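PDB 1O22: orphan protein TM0875 from Thermotoga maritima, which is of unknown function but adopts a fold new when it was solved, a mixed sheet with packed helices, and assembles with a second copy of itself. Local coordinates for residues Y23-K28 with S53-R58; L140-M145 with Y159-Q164; S74-A79 with D106-Y111. All blocks are in the same frame, centred on the assembly; numbering follows the deposited sequence.

Interaction 1. Residues Y23-K28 with S53-R58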
loop_
_atom_site.group_PDB
_atom_site.type_symbol
_atom_site.label_atom_id
_atom_site.label_comp_id
_atom_site.label_asym_id
_atom_site.label_seq_id
_atom_site.Cartn_x
_atom_site.Cartn_y
_atom_site.Cartn_z
ATOM N N TYR A 23 1.769 17.411 4.662
ATOM C CA TYR A 23 0.853 18.392 5.221
ATOM C C TYR A 23 1.274 18.704 6.647
ATOM O O TYR A 23 1.917 17.884 7.295
ATOM C CB TYR A 23 -0.623 17.931 5.151
ATOM C CG TYR A 23 -0.968 16.741 6.019
ATOM C CD1 TYR A 23 -1.339 16.904 7.347
ATOM C CD2 TYR A 23 -0.926 15.451 5.495
ATOM C CE1 TYR A 23 -1.611 15.841 8.126
ATOM C CE2 TYR A 23 -1.208 14.381 6.273
ATOM C CZ TYR A 23 -1.577 14.568 7.574
ATOM O OH TYR A 23 -1.842 13.449 8.346
ATOM N N TYR A 24 0.918 19.908 7.115
ATOM C CA TYR A 24 1.348 20.402 8.421
ATOM C C TYR A 24 0.260 21.235 9.034
ATOM O O TYR A 24 -0.264 22.141 8.371
ATOM C CB TYR A 24 2.595 21.325 8.286
ATOM C CG TYR A 24 3.739 20.747 7.494
ATOM C CD1 TYR A 24 4.682 19.931 8.099
ATOM C CD2 TYR A 24 3.871 21.005 6.138
ATOM C CE1 TYR A 24 5.744 19.387 7.381
ATOM C CE2 TYR A 24 4.941 20.477 5.406
ATOM C CZ TYR A 24 5.871 19.663 6.039
ATOM O OH TYR A 24 6.935 19.118 5.348
ATOM N N LYS A 25 -0.036 21.003 10.302
ATOM C CA LYS A 25 -0.911 21.926 11.018
ATOM C C LYS A 25 -0.258 23.330 11.157
ATOM O O LYS A 25 0.879 23.476 11.644
ATOM C CB LYS A 25 -1.346 21.378 12.374
ATOM C CG LYS A 25 -2.574 22.153 12.975
ATOM C CD LYS A 25 -3.325 21.328 13.940
ATOM C CE LYS A 25 -4.702 21.820 14.156
ATOM N NZ LYS A 25 -5.285 21.079 15.313
ATOM N N LYS A 26 -0.970 24.339 10.677
ATOM C CA LYS A 26 -0.533 25.733 10.800
ATOM C C LYS A 26 -0.143 26.075 12.228
ATOM O O LYS A 26 -0.786 25.625 13.196
ATOM C CB LYS A 26 -1.616 26.697 10.373
ATOM C CG LYS A 26 -1.831 26.826 8.915
ATOM C CD LYS A 26 -3.050 27.699 8.645
ATOM C CE LYS A 26 -3.201 28.095 7.171
ATOM N NZ LYS A 26 -4.499 28.850 6.899
ATOM N N GLY A 27 0.922 26.862 12.332
ATOM C CA GLY A 27 1.433 27.322 13.598
ATOM C C GLY A 27 2.405 26.399 14.298
ATOM O O GLY A 27 3.205 26.868 15.103
ATOM N N LYS A 28 2.364 25.103 13.989
ATOM C CA LYS A 28 3.274 24.151 14.617
ATOM C C LYS A 28 4.680 24.266 14.027
ATOM O O LYS A 28 4.861 24.349 12.803
ATOM C CB LYS A 28 2.747 22.727 14.507
ATOM C CG LYS A 28 3.499 21.784 15.445
ATOM C CD LYS A 28 2.768 20.514 15.742
ATOM C CE LYS A 28 3.653 19.546 16.518
ATOM N NZ LYS A 28 3.984 20.045 17.870
ATOM N N SER A 53 -0.654 11.988 11.391
ATOM C CA SER A 53 -1.522 12.432 12.474
ATOM C C SER A 53 -2.210 13.727 12.049
ATOM O O SER A 53 -1.974 14.257 10.954
ATOM C CB SER A 53 -0.703 12.683 13.760
ATOM O OG SER A 53 0.161 13.811 13.611
ATOM N N GLU A 54 -3.012 14.273 12.953
ATOM C CA GLU A 54 -3.585 15.592 12.743
ATOM C C GLU A 54 -2.578 16.712 12.710
ATOM O O GLU A 54 -2.923 17.806 12.250
ATOM C CB GLU A 54 -4.807 15.885 13.679
ATOM C CG GLU A 54 -4.669 16.384 15.082
ATOM C CD GLU A 54 -6.076 16.512 15.699
ATOM O OE1 GLU A 54 -6.830 17.461 15.330
ATOM O OE2 GLU A 54 -6.454 15.620 16.490
ATOM N N LEU A 55 -1.354 16.475 13.178
ATOM C CA LEU A 55 -0.335 17.520 13.208
ATOM C C LEU A 55 0.524 17.589 11.964
ATOM O O LEU A 55 0.991 18.643 11.615
ATOM C CB LEU A 55 0.579 17.372 14.431
ATOM C CG LEU A 55 -0.170 17.344 15.757
ATOM C CD1 LEU A 55 0.811 17.054 16.887
ATOM C CD2 LEU A 55 -0.906 18.682 15.986
ATOM N N ILE A 56 0.768 16.432 11.354
ATOM C CA ILE A 56 1.752 16.278 10.315
ATOM C C ILE A 56 1.519 14.917 9.625
ATOM O O ILE A 56 1.101 13.943 10.255
ATOM C CB ILE A 56 3.214 16.363 10.909
ATOM C CG1 ILE A 56 4.239 16.329 9.771
ATOM C CG2 ILE A 56 3.480 15.244 11.951
ATOM C CD1 ILE A 56 5.620 16.898 10.111
ATOM N N GLY A 57 1.836 14.857 8.342
ATOM C CA GLY A 57 1.825 13.600 7.646
ATOM C C GLY A 57 2.349 13.663 6.239
ATOM O O GLY A 57 2.631 14.718 5.697
ATOM N N ARG A 58 2.445 12.484 5.647
ATOM C CA ARG A 58 2.863 12.315 4.254
ATOM C C ARG A 58 1.902 11.376 3.530
ATOM O O ARG A 58 1.575 10.285 4.030
ATOM C CB ARG A 58 4.254 11.718 4.196
ATOM C CG ARG A 58 4.804 11.522 2.787
ATOM C CD ARG A 58 6.278 11.132 2.792
ATOM N NE ARG A 58 6.452 9.802 3.330
ATOM C CZ ARG A 58 7.591 9.119 3.310
ATOM N NH1 ARG A 58 8.688 9.624 2.751
ATOM N NH2 ARG A 58 7.628 7.900 3.843
HETATM O O HOH W 1 -7.001 19.429 13.230
#
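Y23 and Y24 lie antiparallel to G57 and I56, the short strand segments 23-25 and 56-58 running at 174° with their axes 5.0 Å apart at closest approach. Y23 and G57 form a hydrogen-bonded pair, Y23 N to G57 O at 3.0 Å and G57 N to Y23 O at 3.2 Å. Y24 and I56 make the adjoining non-hydrogen-bonded pair, and K25 N then bonds almost straight to L55 O. A chi1 of 67° sets CG of Y23 between its backbone N and carbonyl carbon, and with chi2 near 87° the ring lies over the G57 backbone: G57 N sits above the ring centre and G57 CA makes a CH-pi contact 3.8 Å from the centroid. The lack of a side chain at G57 leaves this place to the phenol, whose OH donates in the ring plane to S53 O at 2.7 Å. S53 OG accepts from L55 N, an ST turn just before strand 56-66. On the other face of the sheet Y24 CE1 meets I56 CD1 at 3.7 Å. K28, the last residue of the type II turn K25-K28, crosses L55 with CE 3.8 Å from L55 CD1, while its NZ bonds to T44 O of the second subunit. K25 lies alongside E54; in one of two modelled E54 conformers their charges form a long salt bridge that water 1 also spans. Strand 19-25 lies between 56-66 and 159-165: Y24 bonds through its backbone to T160, E54 O accepts from Y159 OH, and the Y23 ring meets F148 of helix 137-152.

Interaction 2. Residues L140-M145 with Y159-Q164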
loop_
_atom_site.group_PDB
_atom_site.type_symbol
_atom_site.label_atom_id
_atom_site.label_comp_id
_atom_site.label_asym_id
_atom_site.label_seq_id
_atom_site.Cartn_x
_atom_site.Cartn_y
_atom_site.Cartn_z
ATOM N N LEU A 140 -6.487 20.652 -9.080
ATOM C CA LEU A 140 -6.793 19.274 -8.719
ATOM C C LEU A 140 -6.332 18.905 -7.318
ATOM O O LEU A 140 -7.087 18.333 -6.545
ATOM C CB LEU A 140 -6.194 18.262 -9.716
ATOM C CG LEU A 140 -6.993 17.834 -10.943
ATOM C CD1 LEU A 140 -7.949 16.739 -10.550
ATOM C CD2 LEU A 140 -7.722 19.026 -11.575
ATOM N N VAL A 141 -5.075 19.156 -7.032
ATOM C CA VAL A 141 -4.521 18.871 -5.709
ATOM C C VAL A 141 -5.299 19.620 -4.626
ATOM O O VAL A 141 -5.597 19.036 -3.585
ATOM C CB VAL A 141 -3.016 19.153 -5.614
ATOM C CG1 VAL A 141 -2.514 18.995 -4.170
ATOM C CG2 VAL A 141 -2.234 18.163 -6.519
ATOM N N GLU A 142 -5.653 20.878 -4.864
ATOM C CA GLU A 142 -6.359 21.625 -3.836
ATOM C C GLU A 142 -7.734 21.029 -3.560
ATOM O O GLU A 142 -8.161 20.966 -2.393
ATOM C CB GLU A 142 -6.511 23.111 -4.137
ATOM C CG GLU A 142 -7.303 23.831 -3.017
ATOM C CD GLU A 142 -6.616 23.796 -1.636
ATOM O OE1 GLU A 142 -6.948 22.924 -0.752
ATOM O OE2 GLU A 142 -5.730 24.663 -1.426
ATOM N N GLU A 143 -8.427 20.585 -4.612
ATOM C CA GLU A 143 -9.712 19.885 -4.414
ATOM C C GLU A 143 -9.500 18.587 -3.651
ATOM O O GLU A 143 -10.286 18.251 -2.786
ATOM C CB GLU A 143 -10.406 19.550 -5.729
ATOM C CG GLU A 143 -11.357 20.614 -6.213
ATOM C CD GLU A 143 -12.714 20.555 -5.519
ATOM O OE1 GLU A 143 -13.567 19.683 -5.882
ATOM O OE2 GLU A 143 -12.931 21.405 -4.622
ATOM N N PHE A 144 -8.492 17.815 -4.042
ATOM C CA PHE A 144 -8.213 16.569 -3.365
ATOM C C PHE A 144 -7.956 16.792 -1.862
ATOM O O PHE A 144 -8.426 16.004 -1.043
ATOM C CB PHE A 144 -7.048 15.801 -3.972
ATOM C CG PHE A 144 -6.608 14.686 -3.122
ATOM C CD1 PHE A 144 -7.373 13.536 -3.022
ATOM C CD2 PHE A 144 -5.450 14.796 -2.358
ATOM C CE1 PHE A 144 -6.992 12.497 -2.184
ATOM C CE2 PHE A 144 -5.080 13.773 -1.497
ATOM C CZ PHE A 144 -5.824 12.615 -1.432
HETATM N N MSE A 145 -7.222 17.861 -1.527
HETATM C CA MSE A 145 -6.841 18.145 -0.147
HETATM C C MSE A 145 -8.027 18.574 0.720
HETATM O O MSE A 145 -8.086 18.206 1.910
HETATM C CB MSE A 145 -5.670 19.118 -0.065
HETATM C CG MSE A 145 -4.351 18.513 -0.546
HETATM SE SE MSE A 145 -3.847 16.775 0.288
HETATM C CE MSE A 145 -3.261 17.537 2.153
ATOM N N TYR A 159 -4.367 23.989 7.917
ATOM C CA TYR A 159 -3.219 23.284 7.341
ATOM C C TYR A 159 -2.568 24.009 6.177
ATOM O O TYR A 159 -3.219 24.741 5.435
ATOM C CB TYR A 159 -3.636 21.874 6.835
ATOM C CG TYR A 159 -4.038 20.976 7.966
ATOM C CD1 TYR A 159 -3.129 20.152 8.559
ATOM C CD2 TYR A 159 -5.316 21.029 8.488
ATOM C CE1 TYR A 159 -3.472 19.393 9.621
ATOM C CE2 TYR A 159 -5.684 20.270 9.552
ATOM C CZ TYR A 159 -4.752 19.434 10.121
ATOM O OH TYR A 159 -5.114 18.672 11.197
ATOM N N THR A 160 -1.269 23.789 6.042
ATOM C CA THR A 160 -0.560 24.017 4.803
ATOM C C THR A 160 -0.081 22.665 4.281
ATOM O O THR A 160 -0.047 21.659 5.014
ATOM C CB THR A 160 0.635 24.955 4.986
ATOM O OG1 THR A 160 1.639 24.353 5.817
ATOM C CG2 THR A 160 0.234 26.231 5.709
ATOM N N PHE A 161 0.272 22.619 3.013
ATOM C CA PHE A 161 0.852 21.392 2.442
ATOM C C PHE A 161 1.837 21.724 1.323
ATOM O O PHE A 161 1.738 22.778 0.712
ATOM C CB PHE A 161 -0.246 20.408 1.997
ATOM C CG PHE A 161 -1.191 20.957 0.962
ATOM C CD1 PHE A 161 -0.871 20.889 -0.382
ATOM C CD2 PHE A 161 -2.392 21.552 1.339
ATOM C CE1 PHE A 161 -1.712 21.441 -1.351
ATOM C CE2 PHE A 161 -3.237 22.072 0.384
ATOM C CZ PHE A 161 -2.898 22.022 -0.970
ATOM N N SER A 162 2.820 20.860 1.099
ATOM C CA SER A 162 3.692 20.971 -0.080
ATOM C C SER A 162 3.638 19.708 -0.933
ATOM O O SER A 162 3.429 18.589 -0.428
ATOM C CB SER A 162 5.149 21.231 0.313
ATOM O OG SER A 162 5.600 20.224 1.199
ATOM N N VAL A 163 3.866 19.912 -2.229
ATOM C CA VAL A 163 3.798 18.869 -3.225
ATOM C C VAL A 163 5.185 18.677 -3.852
ATOM O O VAL A 163 5.878 19.648 -4.115
ATOM C CB VAL A 163 2.802 19.253 -4.302
ATOM C CG1 VAL A 163 2.559 18.058 -5.261
ATOM C CG2 VAL A 163 1.516 19.701 -3.681
ATOM N N GLN A 164 5.574 17.424 -4.068
ATOM C CA GLN A 164 6.841 17.059 -4.711
ATOM C C GLN A 164 6.535 15.961 -5.728
ATOM O O GLN A 164 5.775 15.051 -5.457
ATOM C CB GLN A 164 7.842 16.560 -3.657
ATOM C CG GLN A 164 9.188 16.081 -4.193
#
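F161 and M145 meet in a helix-on-sheet packing in which helix 137-152 lies against strand 159-165, the last strand at one side of the mixed sheet within this chain. The short segments run at 134° with their axes 11.0 Å apart at closest, so side chains alone bridge the layers, and no hydrogen bond crosses between them. F161 has the largest share of the contact and meets all three helix residues. Its CB points toward the helix and chi1 of 59° holds CG between backbone N and carbonyl carbon; the ring and the M145 chain lie alongside, running opposite ways. CG of M145, a selenomethionine, sits over the centre of one ring face in a CH-pi contact, 3.8 Å from the centroid. Its selenium stands farther off, 5.0 Å from the same centroid, in a Met-aromatic contact, and the chain bends at chi2 and chi3 to bring CE back near F161 CB and CG. One turn earlier, V141 CG1 touches F161 CE1 at 3.8 Å and V163 CG2 at 4.1 Å, so this single methyl joins side chains two residues apart on the strand, on the same face. At the ring edge E142, in one of its two modelled conformers, brings OE2 to 3.9 Å from F161 CZ, its carboxylate turned 75° to the ring. The same helix reaches on across the sheet: M145 packs on I21 and Y23 of strand 19-25 and on I59, V141 on L19 and L61, and F144 meets the Y123 ring edge-to-face, while at the start of strand 159-165 the Y159 ring stacks on F149.

Interaction 3. Residues S74-A79 with D106-Y111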
loop_
_atom_site.group_PDB
_atom_site.type_symbol
_atom_site.label_atom_id
_atom_site.label_comp_id
_atom_site.label_asym_id
_atom_site.label_seq_id
_atom_site.Cartn_x
_atom_site.Cartn_y
_atom_site.Cartn_z
ATOM N N SER A 74 -16.381 3.034 -10.687
ATOM C CA SER A 74 -16.971 2.946 -9.372
ATOM C C SER A 74 -16.324 1.925 -8.465
ATOM O O SER A 74 -16.441 2.070 -7.267
ATOM C CB SER A 74 -18.457 2.623 -9.488
ATOM O OG SER A 74 -19.125 3.700 -10.086
ATOM N N PHE A 75 -15.734 0.852 -9.004
ATOM C CA PHE A 75 -15.051 -0.158 -8.155
ATOM C C PHE A 75 -13.678 -0.494 -8.714
ATOM O O PHE A 75 -13.481 -0.410 -9.899
ATOM C CB PHE A 75 -15.830 -1.453 -8.045
ATOM C CG PHE A 75 -17.117 -1.304 -7.397
ATOM C CD1 PHE A 75 -17.239 -1.456 -6.006
ATOM C CD2 PHE A 75 -18.240 -0.976 -8.165
ATOM C CE1 PHE A 75 -18.479 -1.314 -5.393
ATOM C CE2 PHE A 75 -19.458 -0.826 -7.562
ATOM C CZ PHE A 75 -19.593 -0.990 -6.179
ATOM N N ALA A 76 -12.729 -0.781 -7.821
ATOM C CA ALA A 76 -11.421 -1.288 -8.169
ATOM C C ALA A 76 -11.427 -2.767 -7.774
ATOM O O ALA A 76 -11.849 -3.116 -6.668
ATOM C CB ALA A 76 -10.352 -0.534 -7.419
ATOM N N ILE A 77 -11.054 -3.629 -8.710
ATOM C CA ILE A 77 -11.001 -5.072 -8.495
ATOM C C ILE A 77 -9.530 -5.532 -8.519
ATOM O O ILE A 77 -8.781 -5.193 -9.445
ATOM C CB ILE A 77 -11.779 -5.773 -9.597
ATOM C CG1 ILE A 77 -13.211 -5.232 -9.669
ATOM C CG2 ILE A 77 -11.794 -7.287 -9.361
ATOM C CD1 ILE A 77 -13.926 -5.612 -10.918
ATOM N N LYS A 78 -9.093 -6.244 -7.488
ATOM C CA LYS A 78 -7.832 -7.008 -7.580
ATOM C C LYS A 78 -8.156 -8.430 -7.977
ATOM O O LYS A 78 -8.861 -9.139 -7.272
ATOM C CB LYS A 78 -7.058 -6.977 -6.273
ATOM C CG LYS A 78 -6.546 -5.560 -5.940
ATOM C CD LYS A 78 -5.876 -5.495 -4.570
ATOM C CE LYS A 78 -6.078 -4.122 -3.935
ATOM N NZ LYS A 78 -5.398 -4.018 -2.620
ATOM N N ALA A 79 -7.711 -8.795 -9.158
ATOM C CA ALA A 79 -7.902 -10.129 -9.712
ATOM C C ALA A 79 -6.544 -10.829 -9.867
ATOM O O ALA A 79 -5.532 -10.197 -10.116
ATOM C CB ALA A 79 -8.574 -10.007 -11.062
ATOM N N ASP A 106 -12.944 -2.763 -4.051
ATOM C CA ASP A 106 -12.986 -1.510 -3.308
ATOM C C ASP A 106 -13.902 -0.567 -4.017
ATOM O O ASP A 106 -13.768 -0.385 -5.224
ATOM C CB ASP A 106 -11.602 -0.880 -3.252
ATOM C CG ASP A 106 -10.759 -1.493 -2.164
ATOM O OD1 ASP A 106 -10.963 -1.109 -0.994
ATOM O OD2 ASP A 106 -9.904 -2.381 -2.381
ATOM N N TYR A 107 -14.817 0.034 -3.272
ATOM C CA TYR A 107 -15.756 1.023 -3.816
ATOM C C TYR A 107 -15.037 2.364 -3.786
ATOM O O TYR A 107 -14.339 2.647 -2.846
ATOM C CB TYR A 107 -17.028 1.068 -2.954
ATOM C CG TYR A 107 -18.149 1.924 -3.532
ATOM C CD1 TYR A 107 -18.535 1.802 -4.860
ATOM C CD2 TYR A 107 -18.815 2.848 -2.751
ATOM C CE1 TYR A 107 -19.561 2.582 -5.393
ATOM C CE2 TYR A 107 -19.841 3.636 -3.277
ATOM C CZ TYR A 107 -20.211 3.490 -4.590
ATOM O OH TYR A 107 -21.223 4.264 -5.119
ATOM N N LEU A 108 -15.095 3.143 -4.854
ATOM C CA LEU A 108 -14.397 4.423 -4.849
ATOM C C LEU A 108 -15.291 5.470 -4.189
ATOM O O LEU A 108 -16.487 5.472 -4.426
ATOM C CB LEU A 108 -14.042 4.850 -6.283
ATOM C CG LEU A 108 -12.763 4.170 -6.809
ATOM C CD1 LEU A 108 -12.979 2.768 -7.174
ATOM C CD2 LEU A 108 -12.236 4.970 -7.988
ATOM N N ASP A 109 -14.727 6.374 -3.395
ATOM C CA ASP A 109 -15.481 7.548 -2.960
ATOM C C ASP A 109 -15.678 8.567 -4.105
ATOM O O ASP A 109 -14.911 8.590 -5.052
ATOM C CB ASP A 109 -14.741 8.278 -1.845
ATOM C CG ASP A 109 -14.706 7.516 -0.539
ATOM O OD1 ASP A 109 -15.542 6.609 -0.308
ATOM O OD2 ASP A 109 -13.866 7.811 0.344
ATOM N N SER A 110 -16.698 9.408 -3.970
ATOM C CA SER A 110 -17.035 10.469 -4.910
ATOM C C SER A 110 -16.788 11.818 -4.263
ATOM O O SER A 110 -17.199 12.014 -3.138
ATOM C CB SER A 110 -18.509 10.414 -5.262
ATOM O OG SER A 110 -18.813 9.228 -5.948
ATOM N N TYR A 111 -16.089 12.726 -4.938
ATOM C CA TYR A 111 -15.972 14.117 -4.449
ATOM C C TYR A 111 -16.080 15.023 -5.663
ATOM O O TYR A 111 -15.161 15.088 -6.454
ATOM C CB TYR A 111 -14.658 14.345 -3.685
ATOM C CG TYR A 111 -14.611 15.645 -2.909
ATOM C CD1 TYR A 111 -15.357 15.801 -1.746
ATOM C CD2 TYR A 111 -13.872 16.728 -3.356
ATOM C CE1 TYR A 111 -15.352 16.996 -1.048
ATOM C CE2 TYR A 111 -13.847 17.929 -2.651
ATOM C CZ TYR A 111 -14.589 18.058 -1.496
ATOM O OH TYR A 111 -14.587 19.253 -0.777
HETATM O O HOH W 2 -9.363 -3.334 -4.853
#
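A76 and D106 form the tight part of this antiparallel pairing, a hydrogen-bonded pair with A76 N to D106 O at 2.8 Å and D106 N to A76 O at 2.9 Å, each donor in the plane of the carbonyl it meets. Two residues on, L108 N bonds to S74 O at 3.0 Å, here with the donor above the carbonyl plane. In L108, chi1 of -81° sets CG anti to the carbonyl carbon and chi2 of 75° brings CD1 to 3.6 Å from A76 N and also close to S74 O, packing a methyl against the backbone of the ladder. F75 and Y107, the non-hydrogen-bonded pair between, share the opposite face from A76 and D106. Their rings cross obliquely, centroids 4.8 Å apart and planes at 40°, with Y107 CD1 over the rim of one F75 face; the closest carbon approach is too short to be trusted. An alanine in place of F75 would probably open a gap beside the Y107 ring and leave it less firmly held on that side. The D106 carboxylate marks the looser, wetter side: water 2 donates to both D106 OD2, at 2.7 Å, and A76 O. At 4.8 Å between K78 NZ and D106 OD2 the opposite charges may still attract, but K78 NZ forms its salt bridge with E104. Strand 75-81 is an outermost strand within this chain, but F75 to A79 continue the sheet by an antiparallel ladder with a strand of the second subunit. On its other side strand 100-111 leads on to 114-119, where L117 packs against A76 and D106 and D109 bonds through its backbone to I116.

The three contacts draw on one mixed sheet and come along the chain in the order 1, 3, 2. Interactions 1 and 2 are neighbours, their centres 12 Å apart, because strand 19-25 is paired with both 56-66 and 159-165; interaction 2 adds the layer of helix 137-152. Interaction 3 lies across the chain's centre, about 28 Å from interaction 1 and 22 Å from interaction 2 between centres, yet Y111 touches the helix at E143. Strands from the chain's start and end thus form one side of the sheet, those from its middle the other. Interactions 1 and 3 both touch the second subunit, so the dimer engages well-separated parts of the chain.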